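Local coordinates for protein hemolytic lectin CEL-III (Cucumaria echinata, PDB 2Z48) that binds galactose and N-acetylgalactosamine with the help of calcium ions and lyses red blood cells, in whose membranes it oligomerizes, at residues S15-Q20 against I122-T128; G93-T97 against N138-Y143; K19-D23 against A34-C38. All blocks are in the same frame, centred on the assembly; numbering follows the deposited sequence.

Contact 1 of 3, residues S15-Q20 against I122-T128; sequences SFKSKQ and IEGSDGT. Unlike the reference sequence in segment 15-20: Ser15 (reference Asn), Phe16 (reference Tyr). Unlike the reference sequence in segment 122-128: Ile122 (reference Val). With CA (calcium ion), chain J; NGA (2-acetamido-2-deoxy-beta-D-galactopyranose), chain D.
Ile122 ends a strand; its side chain (m, t) brings CD1 to 3.6 Å from Ser15 OG, while its carbonyl O binds the calcium at 2.3 Å. Glu123 and Gly124 pass beside the N-acetylgalactosamine, Gly124 O binding the same ion at 2.4 Å. The Lys17 aliphatic chain lies against the Ser125 and Asp126 carbonyls (Lys17 CG to Asp126 O 3.6 Å). Gly127, with phi 76°, comes closest, its CA 4.9 Å from Ser18 CA; a CB there would collide with Lys17 CG and Ser18 N. Facing it, the turn 16-18 has helical phi/psi without regular bonds, and Ser18 N donates to Ser15 OG (3.2 Å, an ST motif). Ser18 OG (chi1 p) donates to Gly127 O at 2.6 Å and accepts from Gln20 N at 3.1 Å, an ST turn. Thr128 N returns to Asp126 OD1 at 3.0 Å, an Asx turn. The sugar-binding loop of the third beta-trefoil repeat thus rests on the turn between strands 7-15 and 21-24 of the first, touching Thr35 of strand 31-36.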
loop_
_atom_site.group_PDB
_atom_site.type_symbol
_atom_site.label_atom_id
_atom_site.label_comp_id
_atom_site.label_asym_id
_atom_site.label_seq_id
_atom_site.Cartn_x
_atom_site.Cartn_y
_atom_site.Cartn_z
ATOM N N SER A 15 -3.847 -0.278 15.218
ATOM C CA SER A 15 -4.036 -0.962 16.491
ATOM C C SER A 15 -4.864 -2.247 16.393
ATOM O O SER A 15 -5.981 -2.203 15.893
ATOM C CB SER A 15 -4.763 -0.001 17.457
ATOM O OG SER A 15 -5.047 -0.676 18.659
ATOM N N PHE A 16 -4.338 -3.364 16.900
ATOM C CA PHE A 16 -5.089 -4.622 17.019
ATOM C C PHE A 16 -6.366 -4.417 17.828
ATOM O O PHE A 16 -7.418 -4.973 17.506
ATOM C CB PHE A 16 -4.196 -5.706 17.643
ATOM C CG PHE A 16 -4.875 -7.030 17.857
ATOM C CD1 PHE A 16 -5.185 -7.858 16.785
ATOM C CD2 PHE A 16 -5.158 -7.471 19.139
ATOM C CE1 PHE A 16 -5.798 -9.103 16.990
ATOM C CE2 PHE A 16 -5.781 -8.704 19.353
ATOM C CZ PHE A 16 -6.109 -9.518 18.283
ATOM N N LYS A 17 -6.252 -3.610 18.879
ATOM C CA LYS A 17 -7.350 -3.351 19.814
ATOM C C LYS A 17 -8.496 -2.519 19.213
ATOM O O LYS A 17 -9.637 -2.984 19.145
ATOM C CB LYS A 17 -6.762 -2.679 21.064
ATOM C CG LYS A 17 -7.782 -2.304 22.180
ATOM C CD LYS A 17 -8.519 -3.501 22.747
ATOM C CE LYS A 17 -9.570 -3.024 23.744
ATOM N NZ LYS A 17 -10.221 -4.168 24.413
ATOM N N SER A 18 -8.196 -1.300 18.772
ATOM C CA SER A 18 -9.229 -0.345 18.361
ATOM C C SER A 18 -9.396 -0.278 16.845
ATOM O O SER A 18 -10.369 0.298 16.336
ATOM C CB SER A 18 -8.861 1.042 18.844
ATOM O OG SER A 18 -7.653 1.465 18.223
ATOM N N LYS A 19 -8.403 -0.829 16.134
ATOM C CA LYS A 19 -8.307 -0.749 14.665
ATOM C C LYS A 19 -8.082 0.684 14.172
ATOM O O LYS A 19 -8.149 0.954 12.970
ATOM C CB LYS A 19 -9.511 -1.398 13.941
ATOM C CG LYS A 19 -10.047 -2.704 14.532
ATOM C CD LYS A 19 -9.011 -3.832 14.518
ATOM C CE LYS A 19 -9.599 -5.158 15.034
ATOM N NZ LYS A 19 -10.033 -5.153 16.471
ATOM N N GLN A 20 -7.784 1.605 15.092
ATOM C CA GLN A 20 -7.394 2.967 14.711
ATOM C C GLN A 20 -6.012 3.006 14.036
ATOM O O GLN A 20 -5.186 2.113 14.229
ATOM C CB GLN A 20 -7.413 3.907 15.930
ATOM C CG GLN A 20 -8.809 4.148 16.504
ATOM C CD GLN A 20 -9.625 5.090 15.644
ATOM O OE1 GLN A 20 -10.299 4.672 14.693
ATOM N NE2 GLN A 20 -9.569 6.384 15.968
ATOM N N ILE A 122 -0.057 2.124 23.427
ATOM C CA ILE A 122 -1.088 3.162 23.472
ATOM C C ILE A 122 -1.456 3.355 24.958
ATOM O O ILE A 122 -1.579 2.389 25.719
ATOM C CB ILE A 122 -2.344 2.765 22.619
ATOM C CG1 ILE A 122 -1.917 2.335 21.210
ATOM C CG2 ILE A 122 -3.330 3.927 22.506
ATOM C CD1 ILE A 122 -3.028 1.717 20.387
ATOM N N GLU A 123 -1.586 4.617 25.367
ATOM C CA GLU A 123 -1.967 4.935 26.766
ATOM C C GLU A 123 -3.249 4.214 27.149
ATOM O O GLU A 123 -4.177 4.107 26.337
ATOM C CB GLU A 123 -2.117 6.440 26.972
ATOM C CG GLU A 123 -3.152 7.093 26.063
ATOM C CD GLU A 123 -3.628 8.433 26.586
ATOM O OE1 GLU A 123 -3.856 8.518 27.818
ATOM O OE2 GLU A 123 -3.774 9.382 25.779
ATOM N N GLY A 124 -3.291 3.693 28.370
ATOM C CA GLY A 124 -4.444 2.929 28.836
ATOM C C GLY A 124 -4.533 1.570 28.174
ATOM O O GLY A 124 -3.512 0.991 27.796
ATOM N N SER A 125 -5.751 1.057 28.037
ATOM C CA SER A 125 -5.967 -0.288 27.541
ATOM C C SER A 125 -7.003 -0.345 26.406
ATOM O O SER A 125 -7.291 -1.420 25.885
ATOM C CB SER A 125 -6.411 -1.197 28.705
ATOM O OG SER A 125 -7.732 -0.852 29.153
ATOM N N ASP A 126 -7.572 0.799 26.028
ATOM C CA ASP A 126 -8.684 0.796 25.062
ATOM C C ASP A 126 -8.248 0.976 23.597
ATOM O O ASP A 126 -9.072 0.993 22.681
ATOM C CB ASP A 126 -9.760 1.816 25.458
ATOM C CG ASP A 126 -9.308 3.259 25.319
ATOM O OD1 ASP A 126 -8.124 3.534 24.986
ATOM O OD2 ASP A 126 -10.158 4.142 25.566
ATOM N N GLY A 127 -6.942 1.103 23.376
ATOM C CA GLY A 127 -6.424 1.227 22.015
ATOM C C GLY A 127 -6.643 2.593 21.395
ATOM O O GLY A 127 -6.518 2.750 20.196
ATOM N N THR A 128 -6.987 3.591 22.205
ATOM C CA THR A 128 -7.034 4.966 21.693
ATOM C C THR A 128 -6.245 5.875 22.631
ATOM O O THR A 128 -6.270 5.676 23.852
ATOM C CB THR A 128 -8.478 5.492 21.566
ATOM O OG1 THR A 128 -9.050 5.564 22.876
ATOM C CG2 THR A 128 -9.338 4.554 20.663
HETATM CA CA CA J . -1.338 0.429 26.940
HETATM C C1 NGA D . -1.380 2.288 31.777
HETATM C C2 NGA D . -1.687 1.126 30.836
HETATM C C3 NGA D . -0.385 0.655 30.171
HETATM C C4 NGA D . 0.359 1.816 29.502
HETATM C C5 NGA D . 0.526 2.965 30.496
HETATM C C6 NGA D . 1.214 4.178 29.867
HETATM C C7 NGA D . -3.476 -0.316 31.677
HETATM C C8 NGA D . -3.819 -1.495 32.543
HETATM N N2 NGA D . -2.180 0.000 31.640
HETATM O O1 NGA D . -2.586 2.809 32.335
HETATM O O3 NGA D . -0.677 -0.327 29.171
HETATM O O4 NGA D . -0.359 2.320 28.363
HETATM O O5 NGA D . -0.771 3.322 30.997
HETATM O O6 NGA D . 1.247 5.206 30.866
HETATM O O7 NGA D . -4.333 0.326 31.066
HETATM O O HOH W 1 -1.012 -1.979 26.828
#

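Contact 2 of 3, residues G93-T97 against N138-Y143; sequences GRRKT and NLDDQY. Unlike the reference sequence in segment 93-97: Arg95 (reference Lys), Thr97 (reference Ala). With CA (calcium ion), chain J.
This is a surface contact between side chains in the beta-trefoil, where strand 90-99 of the six-stranded barrel, from the second repeat, meets the calcium-site loop of the third, which holds the ligand Asp141 and leads into strand 143-146. The backbones stay apart: the nearest CA atoms, those of Lys96 and Tyr143, are separated by 7.6 Å, so long side chains must span the gap. Residues 93-97 are extended. Across from them, Asn138 has a positive phi of 75°, and a short 3-10 segment at 140-141 follows, with Gln142 N bonded to Leu139 O (2.9 Å) and Tyr143 N to Asp140 O (3.1 Å). Tyr143, chi1 m, turns its ring to the strand: Tyr143 CE2 lies 3.4 Å from Arg94 O, and Lys96 CE sits over the ring face, 3.7 Å from the Tyr143 centroid, a CH-pi contact in which CE, next to the ammonium, offers polarised hydrogens. Lys96 NZ stays 4.4 Å from Asp140 OD1, beyond a salt bridge. Arg94 (m, t, m) reaches out so that its NH2 donates to Asn138 OD1 at 2.6 Å; Tyr143 OH lies over the guanidinium face. Asp141 points elsewhere, its OD2 binding calcium at 2.4 Å and its OD1 accepting from a calcium-bound water at 2.7 Å. Strand 105-113 runs alongside: Glu110 forms a salt bridge with Arg94, Ala108 touches the Tyr143 ring, and Phe16 packs on Lys96, Asp140 and Tyr143.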
loop_
_atom_site.group_PDB
_atom_site.type_symbol
_atom_site.label_atom_id
_atom_site.label_comp_id
_atom_site.label_asym_id
_atom_site.label_seq_id
_atom_site.Cartn_x
_atom_site.Cartn_y
_atom_site.Cartn_z
ATOM N N GLY A 93 7.698 -8.639 17.996
ATOM C CA GLY A 93 7.620 -9.615 19.064
ATOM C C GLY A 93 6.586 -10.668 18.763
ATOM O O GLY A 93 6.546 -11.219 17.657
ATOM N N ARG A 94 5.738 -10.934 19.746
ATOM C CA ARG A 94 4.755 -12.000 19.675
ATOM C C ARG A 94 3.688 -11.613 18.653
ATOM O O ARG A 94 3.507 -10.430 18.358
ATOM C CB ARG A 94 4.128 -12.220 21.055
ATOM C CG ARG A 94 5.084 -12.880 22.051
ATOM C CD ARG A 94 4.534 -12.857 23.464
ATOM N NE ARG A 94 4.461 -11.502 24.019
ATOM C CZ ARG A 94 3.946 -11.204 25.211
ATOM N NH1 ARG A 94 3.472 -12.158 26.003
ATOM N NH2 ARG A 94 3.918 -9.946 25.617
ATOM N N ARG A 95 3.005 -12.607 18.107
ATOM C CA ARG A 95 2.048 -12.339 17.045
ATOM C C ARG A 95 0.639 -12.779 17.417
ATOM O O ARG A 95 0.434 -13.692 18.247
ATOM C CB ARG A 95 2.520 -12.951 15.707
ATOM C CG ARG A 95 2.023 -14.353 15.467
ATOM C CD ARG A 95 2.842 -15.096 14.462
ATOM N NE ARG A 95 2.652 -14.642 13.083
ATOM C CZ ARG A 95 1.879 -15.212 12.154
ATOM N NH1 ARG A 95 1.111 -16.276 12.409
ATOM N NH2 ARG A 95 1.887 -14.721 10.926
ATOM N N LYS A 96 -0.327 -12.080 16.830
ATOM C CA LYS A 96 -1.739 -12.428 16.929
ATOM C C LYS A 96 -2.323 -12.262 15.534
ATOM O O LYS A 96 -2.065 -11.250 14.868
ATOM C CB LYS A 96 -2.457 -11.487 17.896
ATOM C CG LYS A 96 -2.126 -11.703 19.360
ATOM C CD LYS A 96 -3.042 -10.874 20.258
ATOM C CE LYS A 96 -2.654 -11.015 21.724
ATOM N NZ LYS A 96 -2.984 -12.366 22.254
ATOM N N THR A 97 -3.074 -13.259 15.076
ATOM C CA THR A 97 -3.750 -13.150 13.783
ATOM C C THR A 97 -5.250 -13.020 14.025
ATOM O O THR A 97 -5.770 -13.492 15.052
ATOM C CB THR A 97 -3.432 -14.309 12.795
ATOM O OG1 THR A 97 -4.074 -15.521 13.225
ATOM C CG2 THR A 97 -1.932 -14.537 12.682
ATOM N N ASN A 138 1.483 -7.365 27.434
ATOM C CA ASN A 138 0.677 -8.419 26.845
ATOM C C ASN A 138 -0.721 -7.993 26.443
ATOM O O ASN A 138 -1.468 -8.813 25.923
ATOM C CB ASN A 138 0.573 -9.624 27.797
ATOM C CG ASN A 138 1.918 -10.242 28.122
ATOM O OD1 ASN A 138 2.948 -9.599 28.004
ATOM N ND2 ASN A 138 1.907 -11.505 28.555
ATOM N N LEU A 139 -1.086 -6.731 26.674
ATOM C CA LEU A 139 -2.448 -6.294 26.345
ATOM C C LEU A 139 -2.599 -6.079 24.845
ATOM O O LEU A 139 -1.620 -5.790 24.154
ATOM C CB LEU A 139 -2.857 -5.045 27.125
ATOM C CG LEU A 139 -2.839 -5.175 28.649
ATOM C CD1 LEU A 139 -3.223 -3.837 29.319
ATOM C CD2 LEU A 139 -3.754 -6.291 29.126
ATOM N N ASP A 140 -3.827 -6.234 24.352
ATOM C CA ASP A 140 -4.110 -6.188 22.914
ATOM C C ASP A 140 -3.668 -4.876 22.285
ATOM O O ASP A 140 -3.334 -4.828 21.098
ATOM C CB ASP A 140 -5.611 -6.354 22.663
ATOM C CG ASP A 140 -6.093 -7.781 22.869
ATOM O OD1 ASP A 140 -5.261 -8.701 22.985
ATOM O OD2 ASP A 140 -7.332 -7.979 22.887
ATOM N N ASP A 141 -3.677 -3.799 23.071
ATOM C CA ASP A 141 -3.295 -2.490 22.536
ATOM C C ASP A 141 -1.782 -2.318 22.324
ATOM O O ASP A 141 -1.357 -1.252 21.845
ATOM C CB ASP A 141 -3.858 -1.334 23.396
ATOM C CG ASP A 141 -3.252 -1.309 24.757
ATOM O OD1 ASP A 141 -3.315 -2.353 25.425
ATOM O OD2 ASP A 141 -2.673 -0.271 25.137
ATOM N N GLN A 142 -0.994 -3.351 22.652
ATOM C CA GLN A 142 0.437 -3.368 22.330
ATOM C C GLN A 142 0.729 -4.202 21.081
ATOM O O GLN A 142 1.892 -4.447 20.748
ATOM C CB GLN A 142 1.286 -3.806 23.521
ATOM C CG GLN A 142 1.422 -2.660 24.560
ATOM C CD GLN A 142 2.365 -3.005 25.701
ATOM O OE1 GLN A 142 2.920 -4.105 25.762
ATOM N NE2 GLN A 142 2.572 -2.039 26.604
ATOM N N TYR A 143 -0.335 -4.576 20.363
ATOM C CA TYR A 143 -0.194 -5.316 19.094
ATOM C C TYR A 143 -0.635 -4.436 17.927
ATOM O O TYR A 143 -1.668 -3.781 18.015
ATOM C CB TYR A 143 -0.991 -6.618 19.145
ATOM C CG TYR A 143 -0.387 -7.686 20.037
ATOM C CD1 TYR A 143 -0.541 -7.633 21.425
ATOM C CD2 TYR A 143 0.320 -8.773 19.495
ATOM C CE1 TYR A 143 -0.001 -8.638 22.255
ATOM C CE2 TYR A 143 0.855 -9.773 20.308
ATOM C CZ TYR A 143 0.698 -9.703 21.683
ATOM O OH TYR A 143 1.225 -10.703 22.476
HETATM CA CA CA J . -1.338 0.429 26.940
HETATM O O HOH W 1 -1.012 -1.979 26.828
#

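Contact 3 of 3, residues K19-D23 against A34-C38; sequences KQCVD and ATYDC. Unlike the reference sequence in segment 34-38: Tyr36 (reference His). With CA (calcium ion), chain I; A2G (2-acetamido-2-deoxy-alpha-D-galactopyranose), chain C.
A disulfide-braced beta hairpin, strands 21-24 and 31-36, carries a calcium-dependent N-acetylgalactosamine site here. The pairing is antiparallel, although the N-to-C directions of 21-23 and 34-36 lie at 126°; their axes approach to 4.5 Å. Cys21 and Tyr36 form a hydrogen-bonded pair (Cys21 N to Tyr36 O 3.0 Å, Tyr36 N to Cys21 O 2.9 Å), as do Asp23 and Ala34 (Asp23 N to Ala34 O 2.7 Å, Ala34 N to Asp23 O 2.9 Å). Between them Val22 and Thr35 are a non-hydrogen-bonded pair, CA to CA 4.8 Å, with side chains on the other face; there Val22 packs against Leu13, Ile131 and Phe144, where a branched apolar residue fits, and Thr35 OG1 accepts from Gly129 N. Cys21, within the pairing, is joined through SG to SG of Cys38, two residues past its partner Tyr36, at 2.1 Å (chi3 103°), tying the hairpin covalently. Gln20 NE2 donates to Asp37 OD1 at 3.0 Å, and a water 2.9 Å from both Gln20 NE2 and Thr35 OG1 links these two side chains.

On the face shared by Cys21, Asp23, Ala34 and Tyr36, Asp23 (chi1 t) binds calcium through OD1 at 2.3 Å, with its OD2 2.6 Å from sugar O4; Gln44 also bonds to OD1. The sugar lies over one face of the Tyr36 ring (chi1 t), Tyr36 CZ 3.5 Å from sugar C5, its apolar patch meeting a flat aromatic surface. With Ile24, Gly26 and Asp43 completing the protein ligands, the sugar binds the ion through O3 and O4, a C-type-lectin-like recognition set in a ricin-type beta-trefoil repeat.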
loop_
_atom_site.group_PDB
_atom_site.type_symbol
_atom_site.label_atom_id
_atom_site.label_comp_id
_atom_site.label_asym_id
_atom_site.label_seq_id
_atom_site.Cartn_x
_atom_site.Cartn_y
_atom_site.Cartn_z
ATOM N N LYS A 19 -8.403 -0.829 16.134
ATOM C CA LYS A 19 -8.307 -0.749 14.665
ATOM C C LYS A 19 -8.082 0.684 14.172
ATOM O O LYS A 19 -8.149 0.954 12.970
ATOM C CB LYS A 19 -9.511 -1.398 13.941
ATOM C CG LYS A 19 -10.047 -2.704 14.532
ATOM C CD LYS A 19 -9.011 -3.832 14.518
ATOM C CE LYS A 19 -9.599 -5.158 15.034
ATOM N NZ LYS A 19 -10.033 -5.153 16.471
ATOM N N GLN A 20 -7.784 1.605 15.092
ATOM C CA GLN A 20 -7.394 2.967 14.711
ATOM C C GLN A 20 -6.012 3.006 14.036
ATOM O O GLN A 20 -5.186 2.113 14.229
ATOM C CB GLN A 20 -7.413 3.907 15.930
ATOM C CG GLN A 20 -8.809 4.148 16.504
ATOM C CD GLN A 20 -9.625 5.090 15.644
ATOM O OE1 GLN A 20 -10.299 4.672 14.693
ATOM N NE2 GLN A 20 -9.569 6.384 15.968
ATOM N N CYS A 21 -5.793 4.020 13.214
ATOM C CA CYS A 21 -4.485 4.224 12.596
ATOM C C CYS A 21 -3.488 4.842 13.573
ATOM O O CYS A 21 -3.848 5.662 14.406
ATOM C CB CYS A 21 -4.593 5.099 11.354
ATOM S SG CYS A 21 -4.992 4.168 9.863
ATOM N N VAL A 22 -2.234 4.427 13.447
ATOM C CA VAL A 22 -1.131 5.075 14.133
ATOM C C VAL A 22 -0.843 6.332 13.314
ATOM O O VAL A 22 -0.522 6.265 12.127
ATOM C CB VAL A 22 0.105 4.142 14.238
ATOM C CG1 VAL A 22 1.326 4.908 14.824
ATOM C CG2 VAL A 22 -0.232 2.932 15.101
ATOM N N ASP A 23 -0.997 7.485 13.960
ATOM C CA ASP A 23 -1.096 8.749 13.242
ATOM C C ASP A 23 -0.044 9.742 13.716
ATOM O O ASP A 23 0.177 9.887 14.911
ATOM C CB ASP A 23 -2.486 9.357 13.444
ATOM C CG ASP A 23 -2.590 10.780 12.927
ATOM O OD1 ASP A 23 -2.575 10.982 11.695
ATOM O OD2 ASP A 23 -2.709 11.701 13.766
ATOM N N ALA A 34 0.107 9.333 17.803
ATOM C CA ALA A 34 -1.011 8.899 18.638
ATOM C C ALA A 34 -2.007 8.168 17.733
ATOM O O ALA A 34 -1.794 8.070 16.525
ATOM C CB ALA A 34 -1.677 10.101 19.316
ATOM N N THR A 35 -3.074 7.622 18.296
ATOM C CA THR A 35 -4.067 7.009 17.422
ATOM C C THR A 35 -4.954 8.079 16.785
ATOM O O THR A 35 -5.111 9.178 17.324
ATOM C CB THR A 35 -4.911 5.956 18.147
ATOM O OG1 THR A 35 -5.688 6.591 19.170
ATOM C CG2 THR A 35 -3.995 4.887 18.769
ATOM N N TYR A 36 -5.500 7.767 15.616
ATOM C CA TYR A 36 -6.477 8.643 14.992
ATOM C C TYR A 36 -7.279 7.862 13.983
ATOM O O TYR A 36 -6.858 6.786 13.558
ATOM C CB TYR A 36 -5.759 9.775 14.273
ATOM C CG TYR A 36 -6.563 11.035 14.101
ATOM C CD1 TYR A 36 -6.741 11.914 15.173
ATOM C CD2 TYR A 36 -7.115 11.373 12.866
ATOM C CE1 TYR A 36 -7.461 13.081 15.025
ATOM C CE2 TYR A 36 -7.838 12.549 12.705
ATOM C CZ TYR A 36 -8.000 13.400 13.793
ATOM O OH TYR A 36 -8.715 14.581 13.658
ATOM N N ASP A 37 -8.430 8.399 13.585
ATOM C CA ASP A 37 -9.127 7.832 12.440
ATOM C C ASP A 37 -8.181 7.758 11.240
ATOM O O ASP A 37 -7.361 8.649 11.015
ATOM C CB ASP A 37 -10.340 8.685 12.068
ATOM C CG ASP A 37 -11.496 8.533 13.045
ATOM O OD1 ASP A 37 -11.399 7.749 14.020
ATOM O OD2 ASP A 37 -12.511 9.224 12.818
ATOM N N CYS A 38 -8.299 6.682 10.472
ATOM C CA CYS A 38 -7.536 6.555 9.237
ATOM C C CYS A 38 -8.089 7.553 8.248
ATOM O O CYS A 38 -9.300 7.579 7.995
ATOM C CB CYS A 38 -7.629 5.127 8.712
ATOM S SG CYS A 38 -7.034 3.920 9.914
HETATM CA CA CA I . -1.986 12.794 10.358
HETATM O O5 A2G C . -4.410 16.341 12.840
HETATM C C1 A2G C . -4.880 16.772 11.558
HETATM O O1 A2G C . -6.305 16.922 11.569
HETATM C C2 A2G C . -4.489 15.761 10.482
HETATM N N2 A2G C . -5.184 16.143 9.247
HETATM C C3 A2G C . -4.956 14.351 10.873
HETATM O O3 A2G C . -4.374 13.427 9.934
HETATM C C4 A2G C . -4.560 13.994 12.317
HETATM O O4 A2G C . -3.137 13.848 12.393
HETATM C C5 A2G C . -4.948 15.097 13.310
HETATM C C6 A2G C . -4.387 14.807 14.699
HETATM O O6 A2G C . -4.997 15.656 15.677
HETATM C C7 A2G C . -4.656 16.996 8.368
HETATM O O7 A2G C . -3.566 17.522 8.539
HETATM C C8 A2G C . -5.476 17.293 7.147
HETATM O O HOH W 2 -8.186 7.594 18.214
HETATM O O HOH W 3 -2.829 11.415 8.408
#

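How the contacts relate
From the N terminus, strand 7-15 runs into the turn from which contacts 1 and 3 both start, sharing Lys19 and Gln20. Contact 3 closes first, a local hairpin within the much longer span of contact 1, which returns at 122-128. Contact 2 opens inside that span but ends beyond it, so contacts 1 and 2 cross. They also touch: Phe16 N probably bonds to Tyr143 O, and Ile122, Gly124 and Asp141 share one calcium. Thr35 packs on the 122-128 loop, joining contacts 1 and 3, whereas contacts 2 and 3 do not meet. Within the first beta-trefoil, contact 3 closes a hairpin of the first repeat, contact 1 joins first to third, and contact 2 second to third.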